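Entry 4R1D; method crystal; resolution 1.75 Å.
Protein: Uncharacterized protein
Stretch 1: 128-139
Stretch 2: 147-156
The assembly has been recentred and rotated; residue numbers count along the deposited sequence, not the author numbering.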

ATOM      1  N   ALA B 128     -25.377  22.121   3.349  1.00 22.79           N
ATOM      2  CA  ALA B 128     -24.644  23.204   3.988  1.00 26.66           C
ATOM      3  C   ALA B 128     -23.416  23.590   3.167  1.00 23.66           C
ATOM      4  O   ALA B 128     -23.108  24.768   3.021  1.00 21.77           O
ATOM      5  CB  ALA B 128     -24.245  22.818   5.412  1.00 24.56           C
ATOM      6  N   LEU B 129     -22.721  22.590   2.630  1.00 17.91           N
ATOM      7  CA  LEU B 129     -21.579  22.849   1.758  1.00 24.93           C
ATOM      8  C   LEU B 129     -21.982  23.730   0.580  1.00 24.49           C
ATOM      9  O   LEU B 129     -21.276  24.676   0.230  1.00 19.77           O
ATOM     10  CB  LEU B 129     -20.971  21.535   1.238  1.00 21.90           C
ATOM     11  CG  LEU B 129     -19.752  21.690   0.320  1.00 19.94           C
ATOM     12  CD1 LEU B 129     -18.673  22.558   0.973  1.00 21.29           C
ATOM     13  CD2 LEU B 129     -19.175  20.329  -0.078  1.00 18.18           C
ATOM     14  N   ALA B 130     -23.122  23.418  -0.027  1.00 18.98           N
ATOM     15  CA  ALA B 130     -23.568  24.158  -1.211  1.00 25.29           C
ATOM     16  C   ALA B 130     -23.954  25.597  -0.865  1.00 25.41           C
ATOM     17  O   ALA B 130     -23.803  26.506  -1.683  1.00 25.35           O
ATOM     18  CB  ALA B 130     -24.720  23.441  -1.889  1.00 20.49           C
ATOM     19  N   ARG B 131     -24.458  25.801   0.348  1.00 20.33           N
ATOM     20  CA  ARG B 131     -24.718  27.155   0.837  1.00 24.88           C
ATOM     21  C   ARG B 131     -23.432  27.926   1.106  1.00 28.64           C
ATOM     22  O   ARG B 131     -23.379  29.133   0.883  1.00 24.94           O
ATOM     23  CB  ARG B 131     -25.550  27.136   2.123  1.00 21.87           C
ATOM     24  CG  ARG B 131     -26.984  26.669   1.945  1.00 26.45           C
ATOM     25  CD  ARG B 131     -27.830  26.974   3.180  1.00 32.18           C
ATOM     26  NE  ARG B 131     -27.392  26.243   4.367  1.00 30.94           N
ATOM     27  CZ  ARG B 131     -27.831  25.035   4.706  1.00 29.97           C
ATOM     28  NH1 ARG B 131     -28.721  24.412   3.943  1.00 27.18           N
ATOM     29  NH2 ARG B 131     -27.379  24.447   5.807  1.00 28.59           N
ATOM     30  N   ASN B 132     -22.403  27.226   1.587  1.00 22.76           N
ATOM     31  CA  ASN B 132     -21.205  27.879   2.108  1.00 19.59           C
ATOM     32  C   ASN B 132     -20.037  28.027   1.124  1.00 16.90           C
ATOM     33  O   ASN B 132     -19.051  28.694   1.440  1.00 20.06           O
ATOM     34  CB  ASN B 132     -20.692  27.144   3.354  1.00 23.09           C
ATOM     35  CG  ASN B 132     -21.723  27.081   4.482  1.00 30.79           C
ATOM     36  OD1 ASN B 132     -22.613  27.930   4.592  1.00 30.94           O
ATOM     37  ND2 ASN B 132     -21.588  26.076   5.337  1.00 27.99           N
ATOM     38  N   LEU B 133     -20.128  27.412  -0.050  1.00 20.33           N
ATOM     39  CA  LEU B 133     -18.981  27.412  -0.969  1.00 19.43           C
ATOM     40  C   LEU B 133     -18.877  28.742  -1.726  1.00 20.55           C
ATOM     41  O   LEU B 133     -19.654  28.997  -2.633  1.00 21.57           O
ATOM     42  CB  LEU B 133     -19.053  26.233  -1.945  1.00 17.23           C
ATOM     43  CG  LEU B 133     -17.759  25.946  -2.722  1.00 19.52           C
ATOM     44  CD1 LEU B 133     -16.576  25.761  -1.774  1.00 23.39           C
ATOM     45  CD2 LEU B 133     -17.910  24.733  -3.633  1.00 18.47           C
ATOM     46  N   ARG B 134     -17.915  29.577  -1.335  1.00 19.42           N
ATOM     47  CA  ARG B 134     -17.784  30.927  -1.889  1.00 24.34           C
ATOM     48  C   ARG B 134     -16.593  30.993  -2.831  1.00 20.50           C
ATOM     49  O   ARG B 134     -15.520  30.498  -2.509  1.00 20.34           O
ATOM     50  CB  ARG B 134     -17.561  31.944  -0.768  1.00 23.48           C
ATOM     51  CG  ARG B 134     -18.628  31.963   0.312  1.00 28.52           C
ATOM     52  CD  ARG B 134     -19.811  32.850  -0.050  1.00 41.84           C
ATOM     53  NE  ARG B 134     -20.464  33.368   1.151  1.00 48.11           N
ATOM     54  CZ  ARG B 134     -21.485  32.779   1.770  1.00 47.23           C
ATOM     55  NH1 ARG B 134     -21.989  31.645   1.299  1.00 37.91           N
ATOM     56  NH2 ARG B 134     -22.008  33.329   2.859  1.00 55.65           N
ATOM     57  N   SER B 135     -16.768  31.620  -3.989  1.00 22.02           N
ATOM     58  CA  SER B 135     -15.653  31.770  -4.922  1.00 19.53           C
ATOM     59  C   SER B 135     -14.635  32.819  -4.443  1.00 16.16           C
ATOM     60  O   SER B 135     -14.984  33.758  -3.705  1.00 20.58           O
ATOM     61  CB  SER B 135     -16.190  32.156  -6.301  1.00 21.68           C
ATOM     62  OG  SER B 135     -16.998  33.320  -6.185  1.00 20.19           O
ATOM     63  N   ARG B 136     -13.380  32.660  -4.865  1.00 20.77           N
ATOM     64  CA  ARG B 136     -12.343  33.666  -4.658  1.00 20.03           C
ATOM     65  C   ARG B 136     -11.359  33.577  -5.826  1.00 18.57           C
ATOM     66  O   ARG B 136     -11.260  32.539  -6.478  1.00 20.54           O
ATOM     67  CB  ARG B 136     -11.605  33.457  -3.317  1.00 22.98           C
ATOM     68  CG  ARG B 136     -10.649  32.249  -3.301  1.00 19.91           C
ATOM     69  CD  ARG B 136      -9.992  31.992  -1.932  1.00 17.79           C
ATOM     70  NE  ARG B 136      -9.204  30.761  -2.026  1.00 19.10           N
ATOM     71  CZ  ARG B 136      -7.888  30.715  -2.227  1.00 19.61           C
ATOM     72  NH1 ARG B 136      -7.180  31.831  -2.304  1.00 16.41           N
ATOM     73  NH2 ARG B 136      -7.274  29.543  -2.337  1.00 17.93           N
ATOM     74  N   ALA B 137     -10.653  34.670  -6.105  1.00 19.49           N
ATOM     75  CA  ALA B 137      -9.607  34.653  -7.121  1.00 20.86           C
ATOM     76  C   ALA B 137      -8.476  33.778  -6.603  1.00 21.78           C
ATOM     77  O   ALA B 137      -8.342  33.605  -5.391  1.00 21.44           O
ATOM     78  CB  ALA B 137      -9.115  36.078  -7.408  1.00 17.40           C
ATOM     79  N   PRO B 138      -7.666  33.210  -7.514  1.00 21.26           N
ATOM     80  CA  PRO B 138      -6.670  32.207  -7.114  1.00 25.06           C
ATOM     81  C   PRO B 138      -5.761  32.640  -5.969  1.00 26.43           C
ATOM     82  O   PRO B 138      -5.388  31.792  -5.155  1.00 28.16           O
ATOM     83  CB  PRO B 138      -5.852  32.002  -8.393  1.00 27.49           C
ATOM     84  CG  PRO B 138      -6.830  32.258  -9.493  1.00 28.83           C
ATOM     85  CD  PRO B 138      -7.735  33.365  -8.978  1.00 20.62           C
ATOM     86  N   LYS B 139      -5.400  33.920  -5.902  1.00 19.87           N
ATOM     87  CA  LYS B 139      -4.543  34.412  -4.825  1.00 21.50           C
ATOM     88  C   LYS B 139      -5.251  35.392  -3.878  1.00 21.38           C
ATOM     89  O   LYS B 139      -4.622  36.039  -3.049  1.00 20.61           O
ATOM     90  CB  LYS B 139      -3.257  35.027  -5.392  1.00 24.65           C
ATOM     91  CG  LYS B 139      -2.433  34.062  -6.247  1.00 27.45           C
ATOM     92  CD  LYS B 139      -1.137  34.725  -6.707  1.00 36.99           C
ATOM     93  CE  LYS B 139      -0.722  34.267  -8.103  1.00 45.77           C
ATOM     94  NZ  LYS B 139      -1.548  34.893  -9.180  1.00 46.07           N
ATOM     95  N   PHE B 147     -12.539  27.958   5.108  1.00 19.33           N
ATOM     96  CA  PHE B 147     -11.494  27.020   4.716  1.00 19.84           C
ATOM     97  C   PHE B 147     -11.206  27.162   3.216  1.00 14.47           C
ATOM     98  O   PHE B 147     -12.041  26.827   2.383  1.00 18.29           O
ATOM     99  CB  PHE B 147     -11.975  25.606   5.055  1.00 18.07           C
ATOM    100  CG  PHE B 147     -10.943  24.533   4.834  1.00 17.96           C
ATOM    101  CD1 PHE B 147     -10.032  24.209   5.829  1.00 20.58           C
ATOM    102  CD2 PHE B 147     -10.900  23.836   3.643  1.00 18.41           C
ATOM    103  CE1 PHE B 147      -9.088  23.210   5.623  1.00 18.70           C
ATOM    104  CE2 PHE B 147      -9.962  22.848   3.436  1.00 18.87           C
ATOM    105  CZ  PHE B 147      -9.056  22.536   4.422  1.00 15.85           C
ATOM    106  N   CYS B 148     -10.030  27.678   2.878  1.00 17.32           N
ATOM    107  CA  CYS B 148      -9.695  27.952   1.487  1.00 16.90           C
ATOM    108  C   CYS B 148      -9.294  26.699   0.737  1.00 17.84           C
ATOM    109  O   CYS B 148      -8.510  25.904   1.234  1.00 17.68           O
ATOM    110  CB  CYS B 148      -8.573  28.981   1.387  1.00 15.92           C
ATOM    111  SG  CYS B 148      -9.093  30.691   1.770  1.00 19.54           S
ATOM    112  N   ILE B 149      -9.841  26.551  -0.465  1.00 18.93           N
ATOM    113  CA  ILE B 149      -9.448  25.489  -1.384  1.00 15.89           C
ATOM    114  C   ILE B 149      -9.173  26.148  -2.745  1.00 16.93           C
ATOM    115  O   ILE B 149      -9.151  27.380  -2.838  1.00 18.41           O
ATOM    116  CB  ILE B 149     -10.553  24.417  -1.486  1.00 16.20           C
ATOM    117  CG1 ILE B 149     -11.826  25.005  -2.102  1.00 19.04           C
ATOM    118  CG2 ILE B 149     -10.865  23.843  -0.089  1.00 17.13           C
ATOM    119  CD1 ILE B 149     -12.919  23.987  -2.362  1.00 18.25           C
ATOM    120  N   ASP B 150      -8.966  25.354  -3.795  1.00 17.26           N
ATOM    121  CA  ASP B 150      -8.757  25.922  -5.125  1.00 18.80           C
ATOM    122  C   ASP B 150      -9.933  26.810  -5.511  1.00 19.18           C
ATOM    123  O   ASP B 150     -11.070  26.349  -5.528  1.00 17.01           O
ATOM    124  CB  ASP B 150      -8.653  24.827  -6.183  1.00 21.53           C
ATOM    125  CG  ASP B 150      -7.631  23.783  -5.837  1.00 22.43           C
ATOM    126  OD1 ASP B 150      -6.451  23.956  -6.204  1.00 23.77           O
ATOM    127  OD2 ASP B 150      -8.011  22.796  -5.192  1.00 22.65           O
ATOM    128  N   HIS B 151      -9.653  28.074  -5.823  1.00 20.30           N
ATOM    129  CA  HIS B 151     -10.655  28.974  -6.400  1.00 18.55           C
ATOM    130  C   HIS B 151     -11.856  29.280  -5.505  1.00 19.79           C
ATOM    131  O   HIS B 151     -12.837  29.872  -5.954  1.00 20.43           O
ATOM    132  CB  HIS B 151     -11.165  28.419  -7.730  1.00 22.03           C
ATOM    133  CG  HIS B 151     -10.088  28.173  -8.736  1.00 23.40           C
ATOM    134  ND1 HIS B 151      -9.509  29.186  -9.473  1.00 21.39           N
ATOM    135  CD2 HIS B 151      -9.488  27.026  -9.133  1.00 21.75           C
ATOM    136  CE1 HIS B 151      -8.597  28.672 -10.281  1.00 24.30           C
ATOM    137  NE2 HIS B 151      -8.560  27.363 -10.089  1.00 21.39           N
ATOM    138  N   ALA B 152     -11.796  28.886  -4.245  1.00 18.09           N
ATOM    139  CA  ALA B 152     -12.935  29.105  -3.376  1.00 16.00           C
ATOM    140  C   ALA B 152     -12.583  28.990  -1.904  1.00 18.28           C
ATOM    141  O   ALA B 152     -11.430  28.758  -1.540  1.00 19.16           O
ATOM    142  CB  ALA B 152     -14.057  28.125  -3.735  1.00 21.81           C
ATOM    143  N   TYR B 153     -13.588  29.176  -1.057  1.00 19.09           N
ATOM    144  CA  TYR B 153     -13.450  28.840   0.346  1.00 18.58           C
ATOM    145  C   TYR B 153     -14.782  28.428   0.932  1.00 22.00           C
ATOM    146  O   TYR B 153     -15.837  28.886   0.503  1.00 19.69           O
ATOM    147  CB  TYR B 153     -12.846  29.988   1.151  1.00 17.25           C
ATOM    148  CG  TYR B 153     -13.703  31.234   1.229  1.00 19.38           C
ATOM    149  CD1 TYR B 153     -13.717  32.163   0.191  1.00 22.68           C
ATOM    150  CD2 TYR B 153     -14.468  31.492   2.356  1.00 21.29           C
ATOM    151  CE1 TYR B 153     -14.495  33.310   0.273  1.00 22.36           C
ATOM    152  CE2 TYR B 153     -15.241  32.632   2.446  1.00 27.63           C
ATOM    153  CZ  TYR B 153     -15.250  33.534   1.407  1.00 26.19           C
ATOM    154  OH  TYR B 153     -16.030  34.666   1.521  1.00 32.24           O
ATOM    155  N   ILE B 154     -14.725  27.539   1.908  1.00 19.47           N
ATOM    156  CA  ILE B 154     -15.925  27.085   2.575  1.00 19.21           C
ATOM    157  C   ILE B 154     -16.168  28.048   3.722  1.00 20.52           C
ATOM    158  O   ILE B 154     -15.432  28.057   4.706  1.00 19.76           O
ATOM    159  CB  ILE B 154     -15.747  25.640   3.071  1.00 18.99           C
ATOM    160  CG1 ILE B 154     -15.381  24.741   1.890  1.00 19.32           C
ATOM    161  CG2 ILE B 154     -17.024  25.159   3.773  1.00 21.13           C
ATOM    162  CD1 ILE B 154     -14.929  23.340   2.269  1.00 24.24           C
ATOM    163  N   ALA B 155     -17.172  28.903   3.570  1.00 22.47           N
ATOM    164  CA  ALA B 155     -17.375  29.990   4.518  1.00 24.17           C
ATOM    165  C   ALA B 155     -17.921  29.485   5.852  1.00 23.54           C
ATOM    166  O   ALA B 155     -18.685  28.522   5.897  1.00 27.09           O
ATOM    167  CB  ALA B 155     -18.311  31.047   3.923  1.00 28.03           C
ATOM    168  N   GLY B 156     -17.520  30.140   6.935  1.00 22.84           N
ATOM    169  CA  GLY B 156     -18.017  29.801   8.251  1.00 32.63           C
ATOM    170  C   GLY B 156     -16.901  29.431   9.205  1.00 31.49           C
ATOM    171  O   GLY B 156     -15.730  29.347   8.823  1.00 23.65           O
TER
HETATM  172  O   HOH W   1      -7.042  29.022  -5.976  1.00 23.22           O

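A short antiparallel pairing is often secured less by its length than by what happens at its ends, and these two stretches illustrate the principle well. In the first, a helix runs through N132, L133 is the first residue to leave helical backbone angles, and the chain passes at once into a strand, 133-135. In the second, the strand that ends at I149 passes through a type II turn, I149 to A152, into strand 152-155. The turn joins the two arms of a hairpin, in which F147 and I154 exchange backbone hydrogen bonds. Strand 133-135 lies along the other edge of 152-155, its axis 4.6 Å away at closest approach and running 144° from the direction of its partner, antiparallel but appreciably splayed.

The ladder is brief and regular. R134 and Y153 form the hydrogen-bonded pair, with R134 N giving its proton to Y153 O at 2.9 Å and Y153 N returning one to R134 O at 2.8 Å. L133 with I154 and S135 with A152 are the non-hydrogen-bonded pairs that flank it. The bonding extends beyond both ends of the short strand: A155 N donates to N132 O (2.8 Å), so the last helical residue already takes part, and R136 N donates to H151 O (3.0 Å), reaching into the turn. S135 CA also lies 3.5 Å from H151 O, a CA-H...O contact that adds to the same carbonyl's environment.

Alternation along the strands sorts the side chains. L133 and I154 share one face, where L133 CD1 sits 4.0 Å from I154 CG1, 4.0 Å from A152 CB and 4.1 Å from I149 CD1. From the helix, L129 CD1 comes within 4.0 Å of I154 CD1. These contacts are purely apolar, and their residues are buried, so the packing removes hydrocarbon from water without leaving a polar side-chain group unpaired.

R134 and Y153 share the opposite face. Here the aliphatic part of the arginine does the packing: R134 CB lies over the Y153 ring, 3.8 Å from its centroid and 23° off the normal, a CH-pi contact in which a methylene meets the electron-rich face. Further along the chain, A155 CB lies over one face of the R134 guanidinium, while R134 CG approaches A155 CB at 3.7 Å.

R136 provides the most elaborate contact. Its extended side chain, with chi2 and chi3 both t, carries the guanidinium to the turn, where NE donates to A152 O (3.0 Å) and NH2 to I149 O (2.9 Å). Both acceptors lie near the guanidinium plane, as its in-plane N-H bonds require, and C148 SG lies over one face, 3.8 Å from NE. One side chain thus binds carbonyls from both ends of the turn.

At the periphery, P138 CG rests 4.1 Å from H151 CE1, and a water accepts from H151 N (2.8 Å) while donating a weak hydrogen bond to P138 O (3.3 Å).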